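PDB 1PXZ: pectate lyase 1 from Juniperus ashei, which cleaves pectate by an eliminative, calcium-dependent reaction, though with low activity, and is a major allergen of mountain cedar pollen. Local coordinates for residues T46-V51 / I78-P83; S257-L262 / A292-R297; E278-I283 / A307-S312. All coordinates share one frame; numbering follows the deposited sequence.

The three contacts lie near the two ends of the right-handed parallel beta-helix of this pectate lyase. Interaction 1 comes first along the chain and lies toward the N-terminal end of the helix, on loops flanking strands 39-43 and 76-78. Interactions 2 and 3 lie on the other side of the chain's centre, about 41 Å from interaction 1 centre to centre. Their centres are about 11 Å apart, and their segments alternate along the chain, 257-262, 278-283, 292-297, 307-312, as expected for contacts between consecutive turns. Two probable hydrogen bonds join them, Ser312 OG with Trp294 O and Ser312 N with Trp296 O. Experimentally mapped IgE-binding regions reach both ends, overlapping interactions 1 and 2.

Interaction 1: T46-V51 / I78-P83; sequences TDDNPV and IKLKMP
With CG anti to its backbone N (chi1 -169°), Asp48 sends its carboxylate across to the neighbouring turn, while Lys81, extended as far as CE and then bent at chi4 (53°), returns its ammonium group to the same residue. The contact belongs to the N-terminal end of the parallel beta-helix: 46-51 and 78-83 run almost parallel as loops of successive turns, with Thr46 level with Ile78, Asp48 with Leu80 and Pro50 with Met82.

Two hydrogen bonds take the place of strand pairing here. Lys81 N donates to Asp48 OD2 at 2.9 Å along a nearly straight line, meeting the anti lone pair of that oxygen. Lys81 is again the donor in the second: NZ bonds to Asp48 O at 3.1 Å, in the plane of the carbonyl, so backbone and side chain of each residue both serve the other. The second carboxylate oxygen, OD1, forms a salt bridge with Arg59, which also bonds to the carbonyl oxygens of Met82 and Pro83; the arginine thus ties the buried aspartate to the far end of 78-83 on the neighbouring turn and would be expected to favour its ionised form. Leu80 brings CD2 obliquely against Asp48 CG at 3.8 Å, placing a methyl group beside the carboxylate.

Farther along, the Pro50 ring crosses the side chain of Met82 at about a right angle, CG to CG at 3.7 Å, and Lys81 CB lies 3.9 Å from Pro50 CG. Met82 then bends away, and its side chain touches Val134 of strand 132-137. At the Thr46 end the backbones are joined through a single water, which donates to Thr46 O and accepts from Lys79 N at 2.8 Å.

Interaction 2: S257-L262 / A292-R297; sequences SNPTIL and ANWVWR
Backbone hydrogen bonds extend the parallel beta-helix by one turn where strand 260-264 pairs with 296-299. Ile261 N donates to Val295 O at 3.1 Å, and Arg297 N to Ile261 O, nearly along the C=O axis; Thr260 CA and Trp296 CA add C-H...O contacts to the same carbonyls. Trp296 NE1 also reaches Pro259 O at 2.9 Å, close to the indole plane but bent, and from above the carbonyl plane. One water accepts from Val295 N and lies 3.1 Å from Thr260 OG1.

Two CH-pi contacts are made over ring faces. Ile261 lies alongside Trp296 and sets CD1 over the six-membered ring, 3.7 Å from its centroid. Trp294 receives Asn258 CA over its five-membered ring, 3.5 Å from the centroid, with the Asn258 amide turned 26° from the indole plane. Pro259 touches both tryptophans, its CD 4.1 Å from Trp294 CE3 and its CG against the NE1 side of Trp296.

On the other sheet face, Leu262 CD2 lies centrally over the Arg297 guanidinium, 3.7 Å from CZ. Both indoles thus offer a pi face mainly to C-H groups, and Trp296 is also a hydrogen-bond donor.

Interaction 3: E278-I283 / A307-S312; sequences EVTKRI and AYFVSS
Backbone pairing is brief: 278-283 and 307-312 run 32° apart end to end, and a single bridge joins Glu278 to Tyr308. Val279 N donates to Tyr308 O at 2.8 Å in an almost straight bond, nearly along the C=O axis. Beyond it, side chains of 278-283 reach the 307-312 loop, which follows the C-terminal end of the parallel beta-helix.

Thr280 holds OG1 between its own backbone N and carbonyl carbon (chi1 39°), where it accepts from Val310 N at 3.1 Å and donates to Glu278 OE2 at 2.6 Å, on the anti lone pair of that oxygen. Its methyl, CG2, consequently stands over the centre of the Phe309 ring, 3.5 Å from the centroid, in a CH-pi contact almost on the ring normal. Glu278 lays CA over one face of the Tyr308 ring, toward the rim, and crosses the ring obliquely, with CG 3.5 Å from Tyr308 CE2.

Arg282, bent at chi2, presents its guanidinium end-on. NH1 and NH2 both grip Val310 O at 2.8 Å from within the guanidinium plane, although they lie above the carbonyl plane. NH2 also donates to Ser312 OG, and a water links that hydroxyl to Arg282 NE, so several in-plane bonds fix the rotation of the group.

Strand 280-282 is one of the two outermost strands of its parallel sheet; Lys281 makes backbone hydrogen bonds to Ile253 and Gly255 of strand 253-256. Thr280 and Arg282 touch Trp296. The 307-312 loop lies beside strand 296-299, with Phe309 on Ser298 and Ser312 against Trp296.

Interaction 1: T46-V51 / I78-P83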
ATOM      1  N   THR A  46       6.292 -15.860  18.447  1.00 11.83           N
ATOM      2  CA  THR A  46       6.753 -15.650  17.073  1.00 11.32           C
ATOM      3  C   THR A  46       6.537 -16.880  16.219  1.00 21.14           C
ATOM      4  O   THR A  46       6.956 -16.907  15.061  1.00 15.32           O
ATOM      5  CB  THR A  46       8.247 -15.283  17.060  1.00 22.34           C
ATOM      6  OG1 THR A  46       8.988 -16.368  17.642  1.00 17.96           O
ATOM      7  CG2 THR A  46       8.504 -14.060  17.929  1.00 20.32           C
ATOM      8  N   ASP A  47       5.887 -17.913  16.780  1.00 16.97           N
ATOM      9  CA  ASP A  47       5.738 -19.170  16.068  1.00 11.62           C
ATOM     10  C   ASP A  47       4.717 -19.043  14.935  1.00 16.34           C
ATOM     11  O   ASP A  47       3.927 -18.097  14.945  1.00 13.27           O
ATOM     12  CB  ASP A  47       5.265 -20.312  16.974  1.00 16.61           C
ATOM     13  CG  ASP A  47       6.253 -20.737  18.036  1.00 37.61           C
ATOM     14  OD1 ASP A  47       7.449 -20.366  17.972  1.00 30.13           O
ATOM     15  OD2 ASP A  47       5.804 -21.466  18.958  1.00 32.85           O
ATOM     16  N   ASP A  48       4.787 -20.016  14.040  1.00 13.81           N
ATOM     17  CA  ASP A  48       3.858 -20.120  12.924  1.00 18.25           C
ATOM     18  C   ASP A  48       3.570 -21.587  12.595  1.00 20.31           C
ATOM     19  O   ASP A  48       4.498 -22.314  12.242  1.00 13.64           O
ATOM     20  CB  ASP A  48       4.385 -19.424  11.650  1.00 13.49           C
ATOM     21  CG  ASP A  48       3.311 -19.301  10.577  1.00 15.59           C
ATOM     22  OD1 ASP A  48       2.158 -18.961  10.918  1.00 15.57           O
ATOM     23  OD2 ASP A  48       3.588 -19.510   9.374  1.00 13.89           O
ATOM     24  N   ASN A  49       2.317 -21.997  12.688  1.00 15.11           N
ATOM     25  CA  ASN A  49       1.839 -23.279  12.176  1.00  9.89           C
ATOM     26  C   ASN A  49       0.756 -22.990  11.133  1.00 11.69           C
ATOM     27  O   ASN A  49      -0.377 -22.679  11.470  1.00 16.49           O
ATOM     28  CB  ASN A  49       1.300 -24.178  13.291  1.00 16.86           C
ATOM     29  CG  ASN A  49       0.918 -25.544  12.753  1.00 21.23           C
ATOM     30  OD1 ASN A  49       0.619 -25.726  11.570  1.00 18.41           O
ATOM     31  ND2 ASN A  49       0.919 -26.551  13.625  1.00 18.38           N
ATOM     32  N   PRO A  50       1.127 -23.085   9.862  1.00 16.08           N
ATOM     33  CA  PRO A  50       0.238 -22.694   8.777  1.00 21.83           C
ATOM     34  C   PRO A  50      -1.109 -23.406   8.750  1.00 19.57           C
ATOM     35  O   PRO A  50      -2.087 -22.779   8.317  1.00 16.97           O
ATOM     36  CB  PRO A  50       1.018 -23.069   7.507  1.00 27.67           C
ATOM     37  CG  PRO A  50       2.379 -23.470   7.917  1.00 28.76           C
ATOM     38  CD  PRO A  50       2.454 -23.538   9.409  1.00 27.41           C
ATOM     39  N   VAL A  51      -1.193 -24.660   9.173  1.00 13.13           N
ATOM     40  CA  VAL A  51      -2.438 -25.415   9.003  1.00 13.61           C
ATOM     41  C   VAL A  51      -3.266 -25.503  10.278  1.00 11.18           C
ATOM     42  O   VAL A  51      -4.428 -25.942  10.279  1.00 11.68           O
ATOM     43  CB  VAL A  51      -2.171 -26.846   8.502  1.00 17.36           C
ATOM     44  CG1 VAL A  51      -1.618 -26.826   7.083  1.00 15.73           C
ATOM     45  CG2 VAL A  51      -1.228 -27.590   9.453  1.00 12.95           C
ATOM     46  N   ILE A  78       9.427 -11.956  12.755  1.00  7.70           N
ATOM     47  CA  ILE A  78       8.635 -13.165  12.499  1.00 10.68           C
ATOM     48  C   ILE A  78       8.932 -13.703  11.108  1.00 17.65           C
ATOM     49  O   ILE A  78       8.894 -12.963  10.119  1.00 15.47           O
ATOM     50  CB  ILE A  78       7.122 -12.892  12.644  1.00 13.73           C
ATOM     51  CG1 ILE A  78       6.663 -12.553  14.057  1.00 15.05           C
ATOM     52  CG2 ILE A  78       6.344 -14.067  12.061  1.00 18.28           C
ATOM     53  CD1 ILE A  78       5.296 -11.912  14.166  1.00 21.71           C
ATOM     54  N   LYS A  79       9.247 -15.001  11.052  1.00 13.31           N
ATOM     55  CA  LYS A  79       9.466 -15.646   9.759  1.00 16.68           C
ATOM     56  C   LYS A  79       8.322 -16.631   9.508  1.00 23.95           C
ATOM     57  O   LYS A  79       8.217 -17.674  10.167  1.00 15.99           O
ATOM     58  CB  LYS A  79      10.818 -16.364   9.649  1.00 17.42           C
ATOM     59  CG  LYS A  79      11.039 -16.997   8.269  1.00 15.13           C
ATOM     60  CD  LYS A  79      12.422 -17.623   8.143  1.00 22.58           C
ATOM     61  CE  LYS A  79      12.672 -18.172   6.751  1.00 24.96           C
ATOM     62  NZ  LYS A  79      13.902 -19.009   6.653  1.00 34.42           N
ATOM     63  N   LEU A  80       7.453 -16.298   8.561  1.00 11.18           N
ATOM     64  CA  LEU A  80       6.311 -17.184   8.315  1.00 13.23           C
ATOM     65  C   LEU A  80       6.683 -18.403   7.494  1.00 14.50           C
ATOM     66  O   LEU A  80       7.619 -18.377   6.683  1.00 11.63           O
ATOM     67  CB  LEU A  80       5.192 -16.408   7.612  1.00 12.64           C
ATOM     68  CG  LEU A  80       4.633 -15.216   8.384  1.00 14.19           C
ATOM     69  CD1 LEU A  80       3.827 -14.333   7.441  1.00 14.60           C
ATOM     70  CD2 LEU A  80       3.773 -15.679   9.550  1.00 14.86           C
ATOM     71  N   LYS A  81       5.929 -19.496   7.660  1.00 12.95           N
ATOM     72  CA  LYS A  81       6.268 -20.714   6.940  1.00 12.33           C
ATOM     73  C   LYS A  81       5.484 -20.850   5.637  1.00 17.15           C
ATOM     74  O   LYS A  81       5.895 -21.603   4.760  1.00 15.92           O
ATOM     75  CB  LYS A  81       5.986 -21.961   7.771  1.00 15.93           C
ATOM     76  CG  LYS A  81       6.841 -22.134   9.022  1.00 21.95           C
ATOM     77  CD  LYS A  81       6.620 -23.535   9.564  1.00 29.49           C
ATOM     78  CE  LYS A  81       7.551 -23.872  10.714  1.00 36.73           C
ATOM     79  NZ  LYS A  81       7.523 -22.860  11.797  1.00 31.75           N
ATOM     80  N   MET A  82       4.362 -20.139   5.557  1.00  9.42           N
ATOM     81  CA  MET A  82       3.526 -20.108   4.369  1.00  9.24           C
ATOM     82  C   MET A  82       2.912 -18.713   4.219  1.00 10.56           C
ATOM     83  O   MET A  82       2.964 -17.953   5.190  1.00 11.80           O
ATOM     84  CB  MET A  82       2.418 -21.160   4.458  1.00 12.81           C
ATOM     85  CG  MET A  82       2.940 -22.597   4.383  1.00 14.62           C
ATOM     86  SD  MET A  82       3.591 -23.044   2.766  1.00 20.38           S
ATOM     87  CE  MET A  82       2.074 -23.154   1.813  1.00 12.33           C
ATOM     88  N   PRO A  83       2.350 -18.370   3.079  1.00 10.79           N
ATOM     89  CA  PRO A  83       1.668 -17.065   2.968  1.00 13.58           C
ATOM     90  C   PRO A  83       0.656 -16.870   4.092  1.00 12.11           C
ATOM     91  O   PRO A  83      -0.059 -17.796   4.472  1.00 11.00           O
ATOM     92  CB  PRO A  83       0.937 -17.202   1.628  1.00 14.73           C
ATOM     93  CG  PRO A  83       1.827 -18.107   0.828  1.00 14.05           C
ATOM     94  CD  PRO A  83       2.293 -19.147   1.830  1.00 11.63           C
TER
HETATM   95  O   HOH W   1       9.236 -16.644  13.315  1.00 23.14           O

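Interaction 2: S257-L262 / A292-R297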
ATOM      1  N   SER A 257      -2.785   0.086 -20.611  1.00 13.79           N
ATOM      2  CA  SER A 257      -4.231  -0.117 -20.688  1.00 14.21           C
ATOM      3  C   SER A 257      -4.999   1.029 -20.033  1.00 12.65           C
ATOM      4  O   SER A 257      -5.901   0.824 -19.223  1.00 14.07           O
ATOM      5  CB  SER A 257      -4.596  -1.467 -20.074  1.00 12.22           C
ATOM      6  OG  SER A 257      -3.925  -2.528 -20.759  1.00 16.89           O
ATOM      7  N   ASN A 258      -4.656   2.252 -20.413  1.00 13.65           N
ATOM      8  CA  ASN A 258      -5.468   3.425 -20.127  1.00 13.45           C
ATOM      9  C   ASN A 258      -5.859   3.562 -18.671  1.00 14.02           C
ATOM     10  O   ASN A 258      -7.049   3.618 -18.353  1.00 11.92           O
ATOM     11  CB  ASN A 258      -6.755   3.364 -20.972  1.00 17.51           C
ATOM     12  CG  ASN A 258      -7.672   4.559 -20.910  1.00 15.58           C
ATOM     13  OD1 ASN A 258      -8.884   4.438 -21.153  1.00 33.91           O
ATOM     14  ND2 ASN A 258      -7.208   5.744 -20.594  1.00 11.16           N
ATOM     15  N   PRO A 259      -4.908   3.653 -17.758  1.00 13.69           N
ATOM     16  CA  PRO A 259      -5.293   4.038 -16.391  1.00 12.07           C
ATOM     17  C   PRO A 259      -5.481   5.552 -16.380  1.00 13.23           C
ATOM     18  O   PRO A 259      -4.908   6.277 -17.210  1.00 10.88           O
ATOM     19  CB  PRO A 259      -4.060   3.614 -15.574  1.00 10.38           C
ATOM     20  CG  PRO A 259      -2.940   3.916 -16.524  1.00 13.68           C
ATOM     21  CD  PRO A 259      -3.459   3.480 -17.884  1.00 14.46           C
ATOM     22  N   THR A 260      -6.276   6.016 -15.431  1.00 10.96           N
ATOM     23  CA  THR A 260      -6.398   7.423 -15.100  1.00  8.78           C
ATOM     24  C   THR A 260      -5.486   7.699 -13.911  1.00 15.84           C
ATOM     25  O   THR A 260      -5.663   7.126 -12.844  1.00 12.13           O
ATOM     26  CB  THR A 260      -7.861   7.809 -14.770  1.00 12.70           C
ATOM     27  OG1 THR A 260      -8.610   7.525 -15.965  1.00 13.25           O
ATOM     28  CG2 THR A 260      -7.990   9.286 -14.443  1.00 11.74           C
ATOM     29  N   ILE A 261      -4.520   8.570 -14.115  1.00 10.13           N
ATOM     30  CA  ILE A 261      -3.544   8.910 -13.095  1.00  6.79           C
ATOM     31  C   ILE A 261      -3.588  10.398 -12.798  1.00 12.19           C
ATOM     32  O   ILE A 261      -3.285  11.211 -13.656  1.00 12.28           O
ATOM     33  CB  ILE A 261      -2.118   8.474 -13.523  1.00  8.31           C
ATOM     34  CG1 ILE A 261      -2.068   6.977 -13.804  1.00  8.74           C
ATOM     35  CG2 ILE A 261      -1.131   8.954 -12.470  1.00  8.31           C
ATOM     36  CD1 ILE A 261      -0.761   6.421 -14.345  1.00 11.79           C
ATOM     37  N   LEU A 262      -3.978  10.723 -11.571  1.00  9.79           N
ATOM     38  CA  LEU A 262      -4.090  12.079 -11.084  1.00  3.67           C
ATOM     39  C   LEU A 262      -2.974  12.356 -10.087  1.00  7.69           C
ATOM     40  O   LEU A 262      -3.067  12.037  -8.905  1.00  8.90           O
ATOM     41  CB  LEU A 262      -5.480  12.335 -10.497  1.00  6.98           C
ATOM     42  CG  LEU A 262      -6.637  11.897 -11.427  1.00  9.83           C
ATOM     43  CD1 LEU A 262      -7.976  12.276 -10.809  1.00 11.47           C
ATOM     44  CD2 LEU A 262      -6.496  12.505 -12.818  1.00 12.60           C
ATOM     45  N   ALA A 292      -2.642   9.326 -26.452  1.00 20.82           N
ATOM     46  CA  ALA A 292      -3.015  10.682 -26.056  1.00 25.44           C
ATOM     47  C   ALA A 292      -4.396  10.725 -25.422  1.00 14.03           C
ATOM     48  O   ALA A 292      -4.786  11.751 -24.868  1.00 24.35           O
ATOM     49  CB  ALA A 292      -2.967  11.619 -27.259  1.00 38.98           C
ATOM     50  N   ASN A 293      -5.163   9.633 -25.490  1.00 15.79           N
ATOM     51  CA  ASN A 293      -6.496   9.658 -24.879  1.00 13.15           C
ATOM     52  C   ASN A 293      -6.400   9.411 -23.379  1.00 15.11           C
ATOM     53  O   ASN A 293      -7.350   9.714 -22.652  1.00 14.23           O
ATOM     54  CB  ASN A 293      -7.403   8.615 -25.536  1.00 13.54           C
ATOM     55  CG  ASN A 293      -7.783   9.008 -26.966  1.00 21.24           C
ATOM     56  OD1 ASN A 293      -8.028   8.171 -27.836  1.00 19.64           O
ATOM     57  ND2 ASN A 293      -7.852  10.301 -27.237  1.00  9.40           N
ATOM     58  N   TRP A 294      -5.266   8.856 -22.927  1.00 10.14           N
ATOM     59  CA  TRP A 294      -5.217   8.526 -21.488  1.00  8.18           C
ATOM     60  C   TRP A 294      -5.184   9.782 -20.644  1.00  8.85           C
ATOM     61  O   TRP A 294      -4.528  10.779 -20.907  1.00 14.01           O
ATOM     62  CB  TRP A 294      -3.977   7.673 -21.214  1.00  7.47           C
ATOM     63  CG  TRP A 294      -3.890   6.371 -21.926  1.00 11.28           C
ATOM     64  CD1 TRP A 294      -4.753   5.804 -22.809  1.00 12.78           C
ATOM     65  CD2 TRP A 294      -2.791   5.443 -21.775  1.00 14.57           C
ATOM     66  NE1 TRP A 294      -4.270   4.573 -23.220  1.00 16.06           N
ATOM     67  CE2 TRP A 294      -3.069   4.334 -22.602  1.00 20.01           C
ATOM     68  CE3 TRP A 294      -1.622   5.478 -21.012  1.00 13.61           C
ATOM     69  CZ2 TRP A 294      -2.200   3.240 -22.694  1.00 21.89           C
ATOM     70  CZ3 TRP A 294      -0.758   4.389 -21.104  1.00 15.18           C
ATOM     71  CH2 TRP A 294      -1.057   3.294 -21.939  1.00 15.23           C
ATOM     72  N   VAL A 295      -5.897   9.806 -19.522  1.00  8.54           N
ATOM     73  CA  VAL A 295      -5.959  11.053 -18.774  1.00  9.61           C
ATOM     74  C   VAL A 295      -4.935  10.948 -17.638  1.00 12.58           C
ATOM     75  O   VAL A 295      -5.207  10.316 -16.623  1.00 10.71           O
ATOM     76  CB  VAL A 295      -7.369  11.314 -18.242  1.00 17.25           C
ATOM     77  CG1 VAL A 295      -7.362  12.486 -17.269  1.00 16.88           C
ATOM     78  CG2 VAL A 295      -8.351  11.603 -19.384  1.00 16.86           C
ATOM     79  N   TRP A 296      -3.771  11.528 -17.896  1.00  9.98           N
ATOM     80  CA  TRP A 296      -2.690  11.563 -16.917  1.00 10.64           C
ATOM     81  C   TRP A 296      -2.394  13.018 -16.592  1.00 10.47           C
ATOM     82  O   TRP A 296      -1.802  13.727 -17.405  1.00 10.70           O
ATOM     83  CB  TRP A 296      -1.432  10.868 -17.428  1.00  9.16           C
ATOM     84  CG  TRP A 296      -1.527   9.382 -17.580  1.00  8.04           C
ATOM     85  CD1 TRP A 296      -2.627   8.596 -17.695  1.00 10.35           C
ATOM     86  CD2 TRP A 296      -0.402   8.481 -17.638  1.00 10.13           C
ATOM     87  NE1 TRP A 296      -2.286   7.280 -17.818  1.00  9.07           N
ATOM     88  CE2 TRP A 296      -0.914   7.188 -17.783  1.00  7.80           C
ATOM     89  CE3 TRP A 296       0.990   8.663 -17.575  1.00 13.35           C
ATOM     90  CZ2 TRP A 296      -0.090   6.065 -17.870  1.00 12.53           C
ATOM     91  CZ3 TRP A 296       1.816   7.544 -17.659  1.00 12.34           C
ATOM     92  CH2 TRP A 296       1.260   6.257 -17.805  1.00  8.26           C
ATOM     93  N   ARG A 297      -2.802  13.470 -15.413  1.00  5.55           N
ATOM     94  CA  ARG A 297      -2.674  14.870 -15.057  1.00  5.84           C
ATOM     95  C   ARG A 297      -1.649  15.130 -13.950  1.00 11.62           C
ATOM     96  O   ARG A 297      -1.492  14.314 -13.033  1.00 15.45           O
ATOM     97  CB  ARG A 297      -4.013  15.434 -14.580  1.00 10.93           C
ATOM     98  CG  ARG A 297      -5.208  15.054 -15.433  1.00 19.55           C
ATOM     99  CD  ARG A 297      -6.262  16.158 -15.348  1.00 33.72           C
ATOM    100  NE  ARG A 297      -6.853  16.260 -14.017  1.00 36.56           N
ATOM    101  CZ  ARG A 297      -8.049  15.745 -13.737  1.00 43.60           C
ATOM    102  NH1 ARG A 297      -8.705  15.124 -14.713  1.00 31.03           N
ATOM    103  NH2 ARG A 297      -8.570  15.848 -12.519  1.00 38.38           N
TER
HETATM  104  O   HOH W   2      -7.539   7.513 -18.869  1.00 18.42           O

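Interaction 3: E278-I283 / A307-S312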
ATOM      1  N   GLU A 278      12.419  11.751 -17.054  1.00  7.85           N
ATOM      2  CA  GLU A 278      10.966  11.735 -17.175  1.00 10.04           C
ATOM      3  C   GLU A 278      10.321  10.943 -16.029  1.00  8.44           C
ATOM      4  O   GLU A 278      10.684   9.800 -15.764  1.00 13.12           O
ATOM      5  CB  GLU A 278      10.483  11.140 -18.511  1.00 10.08           C
ATOM      6  CG  GLU A 278       8.993  11.469 -18.664  1.00 12.15           C
ATOM      7  CD  GLU A 278       8.380  10.925 -19.929  1.00 23.00           C
ATOM      8  OE1 GLU A 278       9.154  10.635 -20.866  1.00 16.70           O
ATOM      9  OE2 GLU A 278       7.129  10.792 -19.982  1.00 18.85           O
ATOM     10  N   VAL A 279       9.372  11.579 -15.357  1.00  7.68           N
ATOM     11  CA  VAL A 279       8.718  10.943 -14.207  1.00  8.37           C
ATOM     12  C   VAL A 279       7.831   9.803 -14.694  1.00 16.07           C
ATOM     13  O   VAL A 279       7.788   8.736 -14.076  1.00 11.67           O
ATOM     14  CB  VAL A 279       7.858  11.975 -13.470  1.00  7.36           C
ATOM     15  CG1 VAL A 279       6.847  11.301 -12.534  1.00  8.13           C
ATOM     16  CG2 VAL A 279       8.723  12.989 -12.719  1.00  6.79           C
ATOM     17  N   THR A 280       7.119  10.052 -15.787  1.00  9.62           N
ATOM     18  CA  THR A 280       6.119   9.204 -16.404  1.00  7.78           C
ATOM     19  C   THR A 280       6.659   8.218 -17.431  1.00 12.09           C
ATOM     20  O   THR A 280       7.641   8.436 -18.143  1.00 14.36           O
ATOM     21  CB  THR A 280       5.074  10.053 -17.186  1.00  9.66           C
ATOM     22  OG1 THR A 280       5.760  11.140 -17.841  1.00 10.55           O
ATOM     23  CG2 THR A 280       4.057  10.674 -16.245  1.00 10.51           C
ATOM     24  N   LYS A 281       5.961   7.086 -17.524  1.00  9.78           N
ATOM     25  CA  LYS A 281       6.236   6.103 -18.544  1.00  8.81           C
ATOM     26  C   LYS A 281       4.955   5.390 -18.985  1.00 10.61           C
ATOM     27  O   LYS A 281       4.315   4.721 -18.183  1.00  9.92           O
ATOM     28  CB  LYS A 281       7.254   5.042 -18.090  1.00  9.61           C
ATOM     29  CG  LYS A 281       7.735   4.230 -19.302  1.00 14.65           C
ATOM     30  CD  LYS A 281       9.000   3.450 -18.953  1.00 24.24           C
ATOM     31  CE  LYS A 281       9.274   2.401 -20.028  1.00 36.94           C
ATOM     32  NZ  LYS A 281       9.157   1.012 -19.493  1.00 61.11           N
ATOM     33  N   ARG A 282       4.600   5.546 -20.262  1.00 11.00           N
ATOM     34  CA  ARG A 282       3.478   4.834 -20.844  1.00 15.29           C
ATOM     35  C   ARG A 282       3.949   3.538 -21.483  1.00 18.80           C
ATOM     36  O   ARG A 282       4.897   3.499 -22.264  1.00 15.45           O
ATOM     37  CB  ARG A 282       2.768   5.647 -21.931  1.00 17.06           C
ATOM     38  CG  ARG A 282       1.788   6.670 -21.378  1.00 18.39           C
ATOM     39  CD  ARG A 282       2.359   8.062 -21.630  1.00 22.09           C
ATOM     40  NE  ARG A 282       1.345   9.092 -21.361  1.00 20.72           N
ATOM     41  CZ  ARG A 282       1.693  10.185 -20.683  1.00 14.24           C
ATOM     42  NH1 ARG A 282       2.957  10.315 -20.271  1.00 10.73           N
ATOM     43  NH2 ARG A 282       0.764  11.090 -20.456  1.00 13.59           N
ATOM     44  N   ILE A 283       3.258   2.464 -21.144  1.00 18.85           N
ATOM     45  CA  ILE A 283       3.663   1.153 -21.645  1.00 14.20           C
ATOM     46  C   ILE A 283       2.583   0.576 -22.534  1.00 21.62           C
ATOM     47  O   ILE A 283       1.414   0.569 -22.147  1.00 22.45           O
ATOM     48  CB  ILE A 283       3.957   0.272 -20.416  1.00 22.84           C
ATOM     49  CG1 ILE A 283       5.153   0.784 -19.608  1.00 28.06           C
ATOM     50  CG2 ILE A 283       4.151  -1.180 -20.794  1.00 26.99           C
ATOM     51  CD1 ILE A 283       5.082   0.548 -18.119  1.00 28.60           C
ATOM     52  N   ALA A 307      13.623  16.892 -13.418  1.00  7.96           N
ATOM     53  CA  ALA A 307      12.459  16.020 -13.547  1.00  6.93           C
ATOM     54  C   ALA A 307      11.335  16.688 -14.333  1.00  7.79           C
ATOM     55  O   ALA A 307      11.142  17.893 -14.165  1.00  7.21           O
ATOM     56  CB  ALA A 307      11.928  15.678 -12.152  1.00 10.37           C
ATOM     57  N   TYR A 308      10.586  15.917 -15.110  1.00  8.57           N
ATOM     58  CA  TYR A 308       9.368  16.445 -15.710  1.00  9.97           C
ATOM     59  C   TYR A 308       8.330  15.348 -15.896  1.00 11.09           C
ATOM     60  O   TYR A 308       8.655  14.156 -16.004  1.00  9.18           O
ATOM     61  CB  TYR A 308       9.674  17.114 -17.071  1.00 16.19           C
ATOM     62  CG  TYR A 308      10.346  16.187 -18.060  1.00  8.15           C
ATOM     63  CD1 TYR A 308      11.742  16.084 -18.096  1.00 10.72           C
ATOM     64  CD2 TYR A 308       9.604  15.427 -18.936  1.00  9.07           C
ATOM     65  CE1 TYR A 308      12.304  15.220 -19.013  1.00 11.68           C
ATOM     66  CE2 TYR A 308      10.170  14.567 -19.862  1.00  9.14           C
ATOM     67  CZ  TYR A 308      11.540  14.476 -19.881  1.00 15.86           C
ATOM     68  OH  TYR A 308      12.128  13.616 -20.782  1.00 14.64           O
ATOM     69  N   PHE A 309       7.074  15.788 -15.941  1.00 10.61           N
ATOM     70  CA  PHE A 309       5.924  14.895 -16.095  1.00 10.24           C
ATOM     71  C   PHE A 309       5.283  15.155 -17.445  1.00 10.41           C
ATOM     72  O   PHE A 309       4.948  16.303 -17.737  1.00 12.99           O
ATOM     73  CB  PHE A 309       4.950  15.174 -14.954  1.00  9.30           C
ATOM     74  CG  PHE A 309       3.743  14.281 -14.781  1.00 10.07           C
ATOM     75  CD1 PHE A 309       2.681  14.247 -15.662  1.00 12.90           C
ATOM     76  CD2 PHE A 309       3.701  13.460 -13.655  1.00 10.20           C
ATOM     77  CE1 PHE A 309       1.589  13.422 -15.473  1.00 18.03           C
ATOM     78  CE2 PHE A 309       2.614  12.631 -13.451  1.00  9.15           C
ATOM     79  CZ  PHE A 309       1.553  12.611 -14.338  1.00  9.38           C
ATOM     80  N   VAL A 310       5.082  14.127 -18.250  1.00  8.94           N
ATOM     81  CA  VAL A 310       4.406  14.328 -19.539  1.00  9.60           C
ATOM     82  C   VAL A 310       2.923  14.033 -19.337  1.00 12.82           C
ATOM     83  O   VAL A 310       2.495  12.891 -19.152  1.00 10.95           O
ATOM     84  CB  VAL A 310       5.039  13.443 -20.609  1.00 10.20           C
ATOM     85  CG1 VAL A 310       4.275  13.553 -21.920  1.00 15.46           C
ATOM     86  CG2 VAL A 310       6.498  13.847 -20.827  1.00 14.40           C
ATOM     87  N   SER A 311       2.157  15.114 -19.345  1.00 14.32           N
ATOM     88  CA  SER A 311       0.711  15.073 -19.155  1.00 14.55           C
ATOM     89  C   SER A 311      -0.048  14.660 -20.402  1.00 20.39           C
ATOM     90  O   SER A 311       0.455  14.815 -21.527  1.00 16.34           O
ATOM     91  CB  SER A 311       0.235  16.496 -18.768  1.00 17.93           C
ATOM     92  OG  SER A 311       0.325  16.574 -17.353  1.00 37.63           O
ATOM     93  N   SER A 312      -1.260  14.152 -20.224  1.00 10.14           N
ATOM     94  CA  SER A 312      -2.153  13.903 -21.366  1.00 14.79           C
ATOM     95  C   SER A 312      -3.593  14.072 -20.876  1.00 20.28           C
ATOM     96  O   SER A 312      -3.899  13.824 -19.701  1.00 12.95           O
ATOM     97  CB  SER A 312      -1.922  12.552 -22.031  1.00 10.89           C
ATOM     98  OG  SER A 312      -1.963  11.468 -21.112  1.00 22.01           O
TER
HETATM   99  O   HOH W   3      -1.069   9.162 -22.444  1.00 36.17           O